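Side-chain contacts in carboxynorspermidine decarboxylase (PDB 3N29), which probably decarboxylates carboxynorspermidine to norspermidine, using pyridoxal-5'-phosphate as cofactor, in Campylobacter jejuni: residues Glu40-Pro45 with Asn393-Asp398; Cys95-Leu100 with Lys104-Tyr109; Val191-Ile196 with Gly224-Gln229. One frame throughout, in Å; residues are numbered along the deposited sequence.

Interaction 1 (Glu40-Pro45 with Asn393-Asp398)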
ATOM      1  N   GLU A  40      13.381  -4.205 -24.609  1.00 62.91           N
ATOM      2  CA  GLU A  40      12.968  -3.049 -25.505  1.00 62.29           C
ATOM      3  C   GLU A  40      11.504  -2.885 -25.986  1.00 60.17           C
ATOM      4  O   GLU A  40      11.018  -1.744 -26.014  1.00 61.83           O
ATOM      5  CB  GLU A  40      13.896  -2.903 -26.757  1.00 63.80           C
ATOM      6  CG  GLU A  40      13.305  -2.024 -27.997  1.00 66.21           C
ATOM      7  CD  GLU A  40      13.232  -0.481 -27.729  1.00 69.59           C
ATOM      8  OE1 GLU A  40      14.302   0.175 -27.715  1.00 71.36           O
ATOM      9  OE2 GLU A  40      12.113   0.081 -27.544  1.00 71.31           O
ATOM     10  N   LYS A  41      10.806  -3.932 -26.431  1.00 56.10           N
ATOM     11  CA  LYS A  41       9.445  -3.712 -27.020  1.00 53.54           C
ATOM     12  C   LYS A  41       8.294  -3.653 -25.979  1.00 49.59           C
ATOM     13  O   LYS A  41       7.137  -3.396 -26.341  1.00 49.78           O
ATOM     14  CB  LYS A  41       9.088  -4.751 -28.137  1.00 54.40           C
ATOM     15  CG  LYS A  41       8.895  -4.192 -29.610  1.00 57.36           C
ATOM     16  CD  LYS A  41       7.599  -4.801 -30.312  1.00 60.38           C
ATOM     17  CE  LYS A  41       7.435  -4.503 -31.851  1.00 61.19           C
ATOM     18  NZ  LYS A  41       6.535  -5.537 -32.587  1.00 61.44           N
ATOM     19  N   ILE A  42       8.608  -3.856 -24.702  1.00 44.40           N
ATOM     20  CA  ILE A  42       7.559  -4.010 -23.692  1.00 40.15           C
ATOM     21  C   ILE A  42       6.799  -2.732 -23.333  1.00 37.02           C
ATOM     22  O   ILE A  42       7.301  -1.675 -23.449  1.00 36.20           O
ATOM     23  CB  ILE A  42       8.076  -4.720 -22.439  1.00 39.73           C
ATOM     24  CG1 ILE A  42       9.084  -3.886 -21.684  1.00 37.48           C
ATOM     25  CG2 ILE A  42       8.741  -6.077 -22.819  1.00 40.17           C
ATOM     26  CD1 ILE A  42       9.157  -4.264 -20.255  1.00 31.27           C
ATOM     27  N   GLN A  43       5.534  -2.880 -22.999  1.00 34.02           N
ATOM     28  CA  GLN A  43       4.773  -1.823 -22.381  1.00 33.60           C
ATOM     29  C   GLN A  43       5.433  -1.738 -20.976  1.00 29.89           C
ATOM     30  O   GLN A  43       5.654  -2.782 -20.319  1.00 25.75           O
ATOM     31  CB  GLN A  43       3.305  -2.268 -22.236  1.00 34.81           C
ATOM     32  CG  GLN A  43       2.109  -1.212 -22.299  1.00 41.92           C
ATOM     33  CD  GLN A  43       1.828  -0.394 -21.006  1.00 46.97           C
ATOM     34  OE1 GLN A  43       1.570  -0.942 -19.895  1.00 47.66           O
ATOM     35  NE2 GLN A  43       1.809   0.952 -21.172  1.00 47.55           N
ATOM     36  N   THR A  44       5.698  -0.523 -20.509  1.00 24.99           N
ATOM     37  CA  THR A  44       6.199  -0.337 -19.131  1.00 23.98           C
ATOM     38  C   THR A  44       5.115   0.372 -18.391  1.00 21.62           C
ATOM     39  O   THR A  44       4.302   1.032 -18.998  1.00 22.20           O
ATOM     40  CB  THR A  44       7.514   0.501 -19.075  1.00 25.27           C
ATOM     41  OG1 THR A  44       7.310   1.714 -19.824  1.00 26.57           O
ATOM     42  CG2 THR A  44       8.683  -0.321 -19.653  1.00 24.14           C
ATOM     43  N   PRO A  45       5.050   0.195 -17.083  1.00 20.37           N
ATOM     44  CA  PRO A  45       5.994  -0.606 -16.334  1.00 18.13           C
ATOM     45  C   PRO A  45       5.639  -2.066 -16.269  1.00 20.17           C
ATOM     46  O   PRO A  45       4.469  -2.465 -16.609  1.00 17.67           O
ATOM     47  CB  PRO A  45       5.926   0.009 -14.923  1.00 18.50           C
ATOM     48  CG  PRO A  45       4.484   0.491 -14.844  1.00 18.29           C
ATOM     49  CD  PRO A  45       4.135   0.939 -16.221  1.00 20.73           C
ATOM     50  N   ASN A 393       2.495  -4.569 -15.383  1.00  9.14           N
ATOM     51  CA  ASN A 393       2.126  -5.892 -15.790  1.00  9.42           C
ATOM     52  C   ASN A 393       3.082  -6.908 -15.171  1.00  8.36           C
ATOM     53  O   ASN A 393       4.177  -6.570 -14.730  1.00  8.25           O
ATOM     54  CB  ASN A 393       2.124  -6.023 -17.323  1.00  9.35           C
ATOM     55  CG  ASN A 393       1.080  -5.103 -18.012  1.00 11.86           C
ATOM     56  OD1 ASN A 393      -0.030  -4.924 -17.520  1.00 12.14           O
ATOM     57  ND2 ASN A 393       1.475  -4.507 -19.146  1.00 12.13           N
ATOM     58  N   LEU A 394       2.590  -8.117 -15.075  1.00  6.82           N
ATOM     59  CA  LEU A 394       3.383  -9.256 -14.611  1.00  7.69           C
ATOM     60  C   LEU A 394       3.839 -10.079 -15.807  1.00  6.58           C
ATOM     61  O   LEU A 394       3.025 -10.533 -16.594  1.00  6.63           O
ATOM     62  CB  LEU A 394       2.560 -10.080 -13.656  1.00  7.25           C
ATOM     63  CG  LEU A 394       1.873  -9.415 -12.465  1.00 10.98           C
ATOM     64  CD1 LEU A 394       1.249 -10.552 -11.545  1.00 10.79           C
ATOM     65  CD2 LEU A 394       2.769  -8.436 -11.727  1.00 10.11           C
ATOM     66  N   MET A 395       5.140 -10.285 -15.931  1.00  6.28           N
ATOM     67  CA  MET A 395       5.713 -11.021 -17.034  1.00  6.27           C
ATOM     68  C   MET A 395       6.747 -12.015 -16.523  1.00  5.99           C
ATOM     69  O   MET A 395       7.319 -11.845 -15.427  1.00  7.82           O
ATOM     70  CB  MET A 395       6.391 -10.041 -18.030  1.00  6.83           C
ATOM     71  CG  MET A 395       5.478  -8.860 -18.541  1.00  7.83           C
ATOM     72  SD  MET A 395       6.334  -7.875 -19.870  1.00  2.00           S
ATOM     73  CE  MET A 395       5.700  -8.798 -21.243  1.00 10.09           C
ATOM     74  N   LEU A 396       6.973 -13.018 -17.334  1.00  7.24           N
ATOM     75  CA  LEU A 396       7.863 -14.129 -17.087  1.00  7.40           C
ATOM     76  C   LEU A 396       8.849 -14.230 -18.217  1.00  8.32           C
ATOM     77  O   LEU A 396       8.469 -14.466 -19.346  1.00  8.51           O
ATOM     78  CB  LEU A 396       7.062 -15.433 -16.929  1.00  7.04           C
ATOM     79  CG  LEU A 396       7.982 -16.648 -16.693  1.00 10.44           C
ATOM     80  CD1 LEU A 396       8.593 -16.556 -15.336  1.00 14.11           C
ATOM     81  CD2 LEU A 396       7.289 -17.988 -16.921  1.00 15.50           C
ATOM     82  N   LEU A 397      10.145 -14.095 -17.932  1.00  8.11           N
ATOM     83  CA  LEU A 397      11.178 -14.418 -18.887  1.00  8.26           C
ATOM     84  C   LEU A 397      11.526 -15.869 -18.662  1.00  9.16           C
ATOM     85  O   LEU A 397      12.124 -16.232 -17.659  1.00  9.67           O
ATOM     86  CB  LEU A 397      12.430 -13.546 -18.680  1.00  8.59           C
ATOM     87  CG  LEU A 397      13.611 -13.787 -19.616  1.00  9.96           C
ATOM     88  CD1 LEU A 397      13.197 -13.419 -21.050  1.00 14.18           C
ATOM     89  CD2 LEU A 397      14.901 -12.967 -19.195  1.00 15.65           C
ATOM     90  N   ASP A 398      11.156 -16.699 -19.597  1.00  6.82           N
ATOM     91  CA  ASP A 398      11.200 -18.129 -19.395  1.00  9.58           C
ATOM     92  C   ASP A 398      12.537 -18.749 -19.660  1.00  9.67           C
ATOM     93  O   ASP A 398      13.493 -18.057 -19.960  1.00  8.83           O
ATOM     94  CB  ASP A 398      10.047 -18.836 -20.131  1.00  9.11           C
ATOM     95  CG  ASP A 398      10.224 -18.897 -21.616  1.00 12.72           C
ATOM     96  OD1 ASP A 398      11.376 -18.774 -22.101  1.00 14.67           O
ATOM     97  OD2 ASP A 398       9.186 -19.185 -22.300  1.00 12.02           O
TER
HETATM   98  O   HOH W   1       4.160  -5.122 -20.182  1.00 12.14           O
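Ile42 lays its CG2 methyl against the sulfur of Met395, with 4.2 Å between Ile42 CG2 and Met395 SD. The methionine sends its chain across from strand 393-397 with SD anti to CA (chi2 -173°), which carries the sulfur out to the isoleucine while the backbones stay well apart; the turn at the thioether bears only on the terminal methyl CE. Leu403 touches both side chains, and Ile48 lies against Ile42, which makes this apolar patch continuous with the neighbouring strands. Nearer the start of the strand the contact turns polar. The backbone N-H of Asn393 donates to Pro45 O, with Asn393 N and Pro45 O 3.1 Å apart. Pro45 follows a cis peptide bond and leads directly into strand 46-50, which runs parallel to 393-397 in the mixed sheet. The backbone bond thus lies where these two strands begin to pair, and Asn393 and Met395 continue the pairing with Tyr47 and Leu49. This sheet is separate from the eight-stranded barrel of the enzyme, in keeping with the two-domain build of barrel-fold basic amino acid decarboxylases. The amide of Asn393 serves both its neighbours and a water. OD1 accepts from the backbone N of Phe409, while Asn393 ND2 donates a hydrogen bond to a water oxygen 2.9 Å away, and that water in turn donates to Gln43 O at 2.8 Å. One solvent molecule therefore joins the asparagine to the incoming loop. The side chains of Gln43 and Asn393 cross at about a right angle, and their amide planes are turned 62° apart; OE1 of Gln43 stays 3.6 Å from ND2 of Asn393, a near approach without a bond. Gln43 NE2 reaches the second subunit, in a weak hydrogen bond to Asp124 of that chain.

Interaction 2 (Cys95-Leu100 with Lys104-Tyr109)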
ATOM      1  N   CYS A  95       2.344 -24.764   0.188  1.00 12.25           N
ATOM      2  CA  CYS A  95       2.295 -23.328   0.559  1.00 12.44           C
ATOM      3  C   CYS A  95       1.850 -23.131   2.004  1.00 12.86           C
ATOM      4  O   CYS A  95       1.008 -23.895   2.551  1.00 12.78           O
ATOM      5  CB  CYS A  95       1.251 -22.639  -0.263  1.00 13.38           C
ATOM      6  SG  CYS A  95       1.680 -22.539  -1.979  1.00 17.01           S
ATOM      7  N   THR A  96       2.417 -22.111   2.619  1.00 12.00           N
ATOM      8  CA  THR A  96       1.911 -21.607   3.865  1.00 13.11           C
ATOM      9  C   THR A  96       1.070 -20.367   3.596  1.00 11.65           C
ATOM     10  O   THR A  96       1.466 -19.443   2.838  1.00 10.71           O
ATOM     11  CB  THR A  96       3.036 -21.226   4.814  1.00 14.30           C
ATOM     12  OG1 THR A  96       3.606 -22.430   5.274  1.00 18.62           O
ATOM     13  CG2 THR A  96       2.443 -20.503   6.061  1.00 16.35           C
ATOM     14  N   CYS A  97      -0.084 -20.357   4.240  1.00 10.97           N
ATOM     15  CA  CYS A  97      -1.176 -19.443   3.965  1.00 11.18           C
ATOM     16  C   CYS A  97      -1.685 -18.797   5.227  1.00 11.08           C
ATOM     17  O   CYS A  97      -1.754 -19.406   6.291  1.00 10.91           O
ATOM     18  CB  CYS A  97      -2.327 -20.236   3.334  1.00 10.28           C
ATOM     19  SG  CYS A  97      -1.774 -21.202   1.926  1.00 14.28           S
ATOM     20  N   SER A  98      -2.109 -17.550   5.114  1.00 11.17           N
ATOM     21  CA  SER A  98      -2.535 -16.825   6.271  1.00 11.72           C
ATOM     22  C   SER A  98      -4.060 -16.891   6.549  1.00 13.00           C
ATOM     23  O   SER A  98      -4.606 -16.233   7.473  1.00 12.37           O
ATOM     24  CB  SER A  98      -2.190 -15.359   6.016  1.00 13.90           C
ATOM     25  OG  SER A  98      -3.026 -14.882   4.953  1.00 17.89           O
ATOM     26  N   GLY A  99      -4.798 -17.562   5.694  1.00 11.48           N
ATOM     27  CA  GLY A  99      -6.244 -17.397   5.714  1.00 11.26           C
ATOM     28  C   GLY A  99      -6.851 -17.968   4.485  1.00 10.41           C
ATOM     29  O   GLY A  99      -6.139 -18.689   3.739  1.00  9.46           O
ATOM     30  N   LEU A 100      -8.118 -17.601   4.254  1.00  8.20           N
ATOM     31  CA  LEU A 100      -8.968 -18.219   3.218  1.00  8.30           C
ATOM     32  C   LEU A 100      -8.443 -17.904   1.833  1.00  8.74           C
ATOM     33  O   LEU A 100      -8.283 -18.801   1.013  1.00  7.35           O
ATOM     34  CB  LEU A 100     -10.399 -17.708   3.330  1.00  7.83           C
ATOM     35  CG  LEU A 100     -11.454 -18.198   2.327  1.00 11.30           C
ATOM     36  CD1 LEU A 100     -11.598 -19.744   2.287  1.00 10.47           C
ATOM     37  CD2 LEU A 100     -12.841 -17.489   2.623  1.00 13.64           C
ATOM     38  N   LYS A 104      -7.092 -20.646  -0.767  1.00  8.14           N
ATOM     39  CA  LYS A 104      -7.702 -20.830  -2.131  1.00  8.06           C
ATOM     40  C   LYS A 104      -6.724 -20.628  -3.268  1.00  8.71           C
ATOM     41  O   LYS A 104      -6.793 -21.347  -4.263  1.00  8.99           O
ATOM     42  CB  LYS A 104      -8.909 -19.916  -2.353  1.00  9.38           C
ATOM     43  CG  LYS A 104     -10.129 -20.317  -1.480  1.00  8.29           C
ATOM     44  CD  LYS A 104     -11.174 -19.231  -1.383  1.00 11.14           C
ATOM     45  CE  LYS A 104     -11.803 -18.901  -2.695  1.00 11.21           C
ATOM     46  NZ  LYS A 104     -12.682 -19.954  -3.072  1.00 13.76           N
ATOM     47  N   PHE A 105      -5.824 -19.656  -3.157  1.00  7.25           N
ATOM     48  CA  PHE A 105      -4.782 -19.403  -4.177  1.00  7.86           C
ATOM     49  C   PHE A 105      -3.802 -20.598  -4.287  1.00  9.71           C
ATOM     50  O   PHE A 105      -3.489 -21.105  -5.391  1.00  9.27           O
ATOM     51  CB  PHE A 105      -4.031 -18.134  -3.771  1.00  7.97           C
ATOM     52  CG  PHE A 105      -3.098 -17.631  -4.773  1.00  8.70           C
ATOM     53  CD1 PHE A 105      -3.527 -16.780  -5.751  1.00 10.55           C
ATOM     54  CD2 PHE A 105      -1.771 -18.038  -4.750  1.00 11.37           C
ATOM     55  CE1 PHE A 105      -2.622 -16.268  -6.692  1.00 14.55           C
ATOM     56  CE2 PHE A 105      -0.854 -17.600  -5.695  1.00 12.25           C
ATOM     57  CZ  PHE A 105      -1.298 -16.683  -6.690  1.00 14.65           C
ATOM     58  N   ALA A 106      -3.338 -21.061  -3.135  1.00 10.01           N
ATOM     59  CA  ALA A 106      -2.538 -22.280  -3.036  1.00 10.10           C
ATOM     60  C   ALA A 106      -3.232 -23.464  -3.693  1.00 10.02           C
ATOM     61  O   ALA A 106      -2.641 -24.143  -4.562  1.00 11.45           O
ATOM     62  CB  ALA A 106      -2.257 -22.592  -1.524  1.00 10.93           C
ATOM     63  N   LYS A 107      -4.513 -23.668  -3.377  1.00 10.25           N
ATOM     64  CA  LYS A 107      -5.295 -24.730  -4.015  1.00 10.84           C
ATOM     65  C   LYS A 107      -5.360 -24.562  -5.537  1.00 11.02           C
ATOM     66  O   LYS A 107      -5.147 -25.529  -6.291  1.00  9.79           O
ATOM     67  CB  LYS A 107      -6.704 -24.807  -3.406  1.00 11.28           C
ATOM     68  CG  LYS A 107      -7.656 -25.799  -4.029  1.00 11.56           C
ATOM     69  CD  LYS A 107      -7.137 -27.264  -3.829  1.00 12.07           C
ATOM     70  CE  LYS A 107      -8.086 -28.288  -4.511  1.00 13.90           C
ATOM     71  NZ  LYS A 107      -7.611 -29.668  -4.394  1.00 10.84           N
ATOM     72  N   GLU A 108      -5.691 -23.374  -5.982  1.00  9.58           N
ATOM     73  CA  GLU A 108      -5.853 -23.188  -7.390  1.00 10.22           C
ATOM     74  C   GLU A 108      -4.592 -23.274  -8.215  1.00 10.50           C
ATOM     75  O   GLU A 108      -4.563 -23.965  -9.185  1.00  9.30           O
ATOM     76  CB  GLU A 108      -6.538 -21.850  -7.661  1.00 10.07           C
ATOM     77  CG  GLU A 108      -6.417 -21.377  -9.052  1.00 12.90           C
ATOM     78  CD  GLU A 108      -7.369 -20.268  -9.419  1.00 15.59           C
ATOM     79  OE1 GLU A 108      -7.850 -19.580  -8.555  1.00 15.82           O
ATOM     80  OE2 GLU A 108      -7.631 -20.083 -10.599  1.00 15.45           O
ATOM     81  N   TYR A 109      -3.612 -22.462  -7.903  1.00  8.48           N
ATOM     82  CA  TYR A 109      -2.303 -22.476  -8.482  1.00  9.97           C
ATOM     83  C   TYR A 109      -1.243 -23.546  -8.348  1.00 11.01           C
ATOM     84  O   TYR A 109      -0.506 -23.744  -9.230  1.00 12.61           O
ATOM     85  CB  TYR A 109      -1.729 -21.054  -8.567  1.00 10.55           C
ATOM     86  CG  TYR A 109      -2.690 -20.063  -9.179  1.00  8.50           C
ATOM     87  CD1 TYR A 109      -2.706 -19.824 -10.512  1.00 10.78           C
ATOM     88  CD2 TYR A 109      -3.580 -19.393  -8.412  1.00 11.77           C
ATOM     89  CE1 TYR A 109      -3.557 -18.949 -11.040  1.00 11.66           C
ATOM     90  CE2 TYR A 109      -4.437 -18.501  -8.931  1.00 11.04           C
ATOM     91  CZ  TYR A 109      -4.429 -18.274 -10.252  1.00 12.38           C
ATOM     92  OH  TYR A 109      -5.287 -17.388 -10.764  1.00 13.28           O
TER
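Ala106 rests its methyl against two cysteines of strand 94-97, its CB 3.7 Å from Cys95 CB and 3.8 Å from Cys97 SG. The two thiols share one conformation: each SG lies anti to its own carbonyl carbon and beside the backbone N, with chi1 -68° at Cys95. They meet the methyl differently all the same. Cys95 makes its nearest approach with CB, its sulfur lying a little farther off, whereas Cys97 touches with the sulfur itself. Strand 94-97 is the second of the eight parallel barrel strands, and helix 100-109 is its partner in a beta-alpha-beta unit that continues into strand 113-118; Ala106 faces the barrel wall and also touches Ile114 of that next strand. At the helix start Leu100 and Lys104 lie side by side and point the same way. Leu100 holds CG anti to its backbone N and beside the carbonyl carbon, which sets CD1 alongside the lysine, 3.7 Å from Lys104 CD. This packing runs beside the first-turn bond from Lys104 N to Leu100 O (2.8 Å), whose carbonyl oxygen also lies 3.5 Å from Lys104 CG. The lysine chain bends about CG-CD and again about CD-CE (chi3 64°, chi4 73°). Its ammonium makes a salt bridge to Glu128 on helix 123-132, and the lysine also forms a cation-pi contact with Tyr411 of the second subunit.

Interaction 3 (Val191-Ile196 with Gly224-Gln229); sequences VDLNAI and GKWIGQ
Leu193 meets two residues of the 224-229 loop, its CD1 methyl reaching both and its CB only the second. CD1 approaches the indole of Trp226 obliquely, 4.0 Å from CD1 of that ring, while Leu193 CB lies 3.4 Å from NE2 of Gln229. The same amide nitrogen, Gln229 NE2, also comes within 3.9 Å of Leu193 CD1, so it lies across the leucine within reach of both carbons, the two side chains at about a right angle. Gln229 gets there from a chi1 of 69°, which places CG between the backbone N and the carbonyl carbon; an extended chain beyond CG then carries the amide across to the other loop. One shell out, Leu193 opens a type I beta turn closed by the bond from Ile196 N to Leu193 O. Just ahead of it Asp192 forms an Asx turn, OD1 accepting from Asn194 N at 2.9 Å. The indole is backed by its own neighbour: CG of Lys225 stands over the centre of one face, 3.4 Å above the plane, and the lysine ammonium goes on to a salt bridge with Glu189. Phe188 touches both Leu193 and the Trp226 ring. Both loops lead into barrel strands, the first into strand 198-200 and the second into strand 232-234, so the contact joins the approaches to the sixth and seventh strands of the barrel. Chemically it is methyl and methylene groups against an indole and the nitrogen of an amide, which implies cohesion by shape and dispersion, the directional bonds being made within each loop and to residues outside the contact.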
ATOM      1  N   VAL A 191      -2.118 -27.712  30.092  1.00 25.22           N
ATOM      2  CA  VAL A 191      -3.143 -27.666  29.047  1.00 24.34           C
ATOM      3  C   VAL A 191      -3.117 -29.053  28.395  1.00 23.54           C
ATOM      4  O   VAL A 191      -2.048 -29.629  28.164  1.00 22.03           O
ATOM      5  CB  VAL A 191      -2.894 -26.533  28.007  1.00 24.52           C
ATOM      6  CG1 VAL A 191      -3.817 -26.677  26.841  1.00 23.81           C
ATOM      7  CG2 VAL A 191      -3.086 -25.143  28.675  1.00 24.90           C
ATOM      8  N   ASP A 192      -4.307 -29.601  28.175  1.00 22.91           N
ATOM      9  CA  ASP A 192      -4.494 -30.828  27.425  1.00 22.62           C
ATOM     10  C   ASP A 192      -4.147 -30.574  25.972  1.00 23.03           C
ATOM     11  O   ASP A 192      -4.874 -29.828  25.294  1.00 24.11           O
ATOM     12  CB  ASP A 192      -5.963 -31.236  27.480  1.00 22.77           C
ATOM     13  CG  ASP A 192      -6.227 -32.575  26.799  1.00 24.35           C
ATOM     14  OD1 ASP A 192      -5.296 -33.146  26.131  1.00 19.91           O
ATOM     15  OD2 ASP A 192      -7.385 -33.040  26.923  1.00 26.95           O
ATOM     16  N   LEU A 193      -3.054 -31.190  25.514  1.00 22.71           N
ATOM     17  CA  LEU A 193      -2.544 -31.045  24.141  1.00 22.56           C
ATOM     18  C   LEU A 193      -2.753 -32.291  23.276  1.00 22.44           C
ATOM     19  O   LEU A 193      -2.150 -32.405  22.191  1.00 21.48           O
ATOM     20  CB  LEU A 193      -1.046 -30.661  24.175  1.00 22.43           C
ATOM     21  CG  LEU A 193      -0.816 -29.273  24.833  1.00 24.51           C
ATOM     22  CD1 LEU A 193       0.668 -28.952  25.002  1.00 23.49           C
ATOM     23  CD2 LEU A 193      -1.523 -28.168  24.008  1.00 23.14           C
ATOM     24  N   ASN A 194      -3.629 -33.199  23.730  1.00 22.50           N
ATOM     25  CA  ASN A 194      -3.915 -34.446  23.004  1.00 22.78           C
ATOM     26  C   ASN A 194      -4.267 -34.231  21.540  1.00 21.97           C
ATOM     27  O   ASN A 194      -3.844 -35.033  20.697  1.00 23.35           O
ATOM     28  CB  ASN A 194      -5.064 -35.243  23.652  1.00 23.65           C
ATOM     29  CG  ASN A 194      -4.612 -36.077  24.854  1.00 26.88           C
ATOM     30  OD1 ASN A 194      -3.455 -35.986  25.281  1.00 31.33           O
ATOM     31  ND2 ASN A 194      -5.525 -36.880  25.413  1.00 28.71           N
ATOM     32  N   ALA A 195      -5.052 -33.189  21.244  1.00 19.68           N
ATOM     33  CA  ALA A 195      -5.540 -32.950  19.890  1.00 19.33           C
ATOM     34  C   ALA A 195      -4.513 -32.228  19.020  1.00 19.20           C
ATOM     35  O   ALA A 195      -4.756 -32.043  17.800  1.00 19.09           O
ATOM     36  CB  ALA A 195      -6.871 -32.162  19.899  1.00 19.33           C
ATOM     37  N   ILE A 196      -3.396 -31.797  19.625  1.00 18.65           N
ATOM     38  CA  ILE A 196      -2.380 -30.943  18.933  1.00 18.19           C
ATOM     39  C   ILE A 196      -1.215 -31.783  18.414  1.00 18.86           C
ATOM     40  O   ILE A 196      -0.596 -32.526  19.208  1.00 18.42           O
ATOM     41  CB  ILE A 196      -1.777 -29.876  19.882  1.00 18.02           C
ATOM     42  CG1 ILE A 196      -2.859 -28.893  20.401  1.00 18.51           C
ATOM     43  CG2 ILE A 196      -0.583 -29.181  19.200  1.00 16.91           C
ATOM     44  CD1 ILE A 196      -3.594 -28.073  19.351  1.00 16.03           C
ATOM     45  N   GLY A 224      10.506 -27.149  25.315  1.00 17.98           N
ATOM     46  CA  GLY A 224      11.140 -28.488  25.292  1.00 20.17           C
ATOM     47  C   GLY A 224      10.332 -29.656  25.771  1.00 21.11           C
ATOM     48  O   GLY A 224      10.290 -30.698  25.104  1.00 22.50           O
ATOM     49  N   LYS A 225       9.667 -29.474  26.903  1.00 21.92           N
ATOM     50  CA  LYS A 225       8.926 -30.557  27.539  1.00 22.27           C
ATOM     51  C   LYS A 225       7.686 -30.995  26.729  1.00 21.81           C
ATOM     52  O   LYS A 225       7.183 -32.101  26.922  1.00 21.03           O
ATOM     53  CB  LYS A 225       8.569 -30.192  28.994  1.00 23.06           C
ATOM     54  CG  LYS A 225       7.228 -29.549  29.195  1.00 25.79           C
ATOM     55  CD  LYS A 225       7.078 -28.901  30.586  1.00 29.96           C
ATOM     56  CE  LYS A 225       6.414 -29.803  31.600  1.00 31.95           C
ATOM     57  NZ  LYS A 225       5.710 -28.949  32.632  1.00 31.59           N
ATOM     58  N   TRP A 226       7.243 -30.169  25.775  1.00 20.33           N
ATOM     59  CA  TRP A 226       6.111 -30.534  24.945  1.00 20.19           C
ATOM     60  C   TRP A 226       6.447 -30.915  23.495  1.00 18.79           C
ATOM     61  O   TRP A 226       5.558 -31.209  22.734  1.00 20.43           O
ATOM     62  CB  TRP A 226       5.099 -29.362  24.924  1.00 19.93           C
ATOM     63  CG  TRP A 226       4.666 -29.001  26.291  1.00 21.96           C
ATOM     64  CD1 TRP A 226       3.907 -29.758  27.144  1.00 23.87           C
ATOM     65  CD2 TRP A 226       4.960 -27.806  26.961  1.00 24.22           C
ATOM     66  NE1 TRP A 226       3.722 -29.094  28.321  1.00 23.56           N
ATOM     67  CE2 TRP A 226       4.371 -27.894  28.250  1.00 25.95           C
ATOM     68  CE3 TRP A 226       5.677 -26.662  26.618  1.00 25.74           C
ATOM     69  CZ2 TRP A 226       4.438 -26.854  29.175  1.00 26.53           C
ATOM     70  CZ3 TRP A 226       5.762 -25.634  27.541  1.00 27.34           C
ATOM     71  CH2 TRP A 226       5.142 -25.731  28.809  1.00 25.32           C
ATOM     72  N   ILE A 227       7.708 -30.896  23.093  1.00 19.21           N
ATOM     73  CA  ILE A 227       8.073 -31.075  21.686  1.00 18.32           C
ATOM     74  C   ILE A 227       8.052 -32.569  21.335  1.00 19.56           C
ATOM     75  O   ILE A 227       7.627 -32.967  20.237  1.00 18.04           O
ATOM     76  CB  ILE A 227       9.457 -30.450  21.432  1.00 18.70           C
ATOM     77  CG1 ILE A 227       9.423 -28.922  21.655  1.00 19.24           C
ATOM     78  CG2 ILE A 227       9.950 -30.701  20.055  1.00 18.93           C
ATOM     79  CD1 ILE A 227      10.870 -28.267  21.554  1.00 20.85           C
ATOM     80  N   GLY A 228       8.430 -33.409  22.314  1.00 19.13           N
ATOM     81  CA  GLY A 228       8.563 -34.851  22.082  1.00 19.52           C
ATOM     82  C   GLY A 228       7.255 -35.519  21.716  1.00 20.56           C
ATOM     83  O   GLY A 228       7.236 -36.568  21.050  1.00 19.70           O
ATOM     84  N   GLN A 229       6.144 -34.917  22.127  1.00 19.80           N
ATOM     85  CA  GLN A 229       4.847 -35.540  21.904  1.00 21.27           C
ATOM     86  C   GLN A 229       4.254 -35.186  20.553  1.00 21.19           C
ATOM     87  O   GLN A 229       3.207 -35.707  20.166  1.00 21.42           O
ATOM     88  CB  GLN A 229       3.883 -35.212  23.057  1.00 22.01           C
ATOM     89  CG  GLN A 229       3.442 -33.704  23.084  1.00 23.04           C
ATOM     90  CD  GLN A 229       2.939 -33.256  24.433  1.00 27.13           C
ATOM     91  OE1 GLN A 229       3.610 -33.436  25.460  1.00 25.21           O
ATOM     92  NE2 GLN A 229       1.760 -32.615  24.440  1.00 29.16           N
TER

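In the fold
Interactions 2 and 3 belong to the barrel, interaction 1 to the mixed sheet of the other domain. Along the chain, interaction 1 joins residues from near the two ends and so spans both others, which follow one another in series: interaction 2 at the second barrel strand, interaction 3 ahead of the sixth and seventh. Centre to centre, interaction 2 lies about 26 Å from interaction 1 and about 27 Å from interaction 3, while 1 and 3 are about 50 Å apart, on opposite sides of the chain's centre. Interactions 1 and 2 both touch the second subunit, so the dimer interface draws on both the sheet domain and the early barrel, whereas interaction 3 is packing within one subunit.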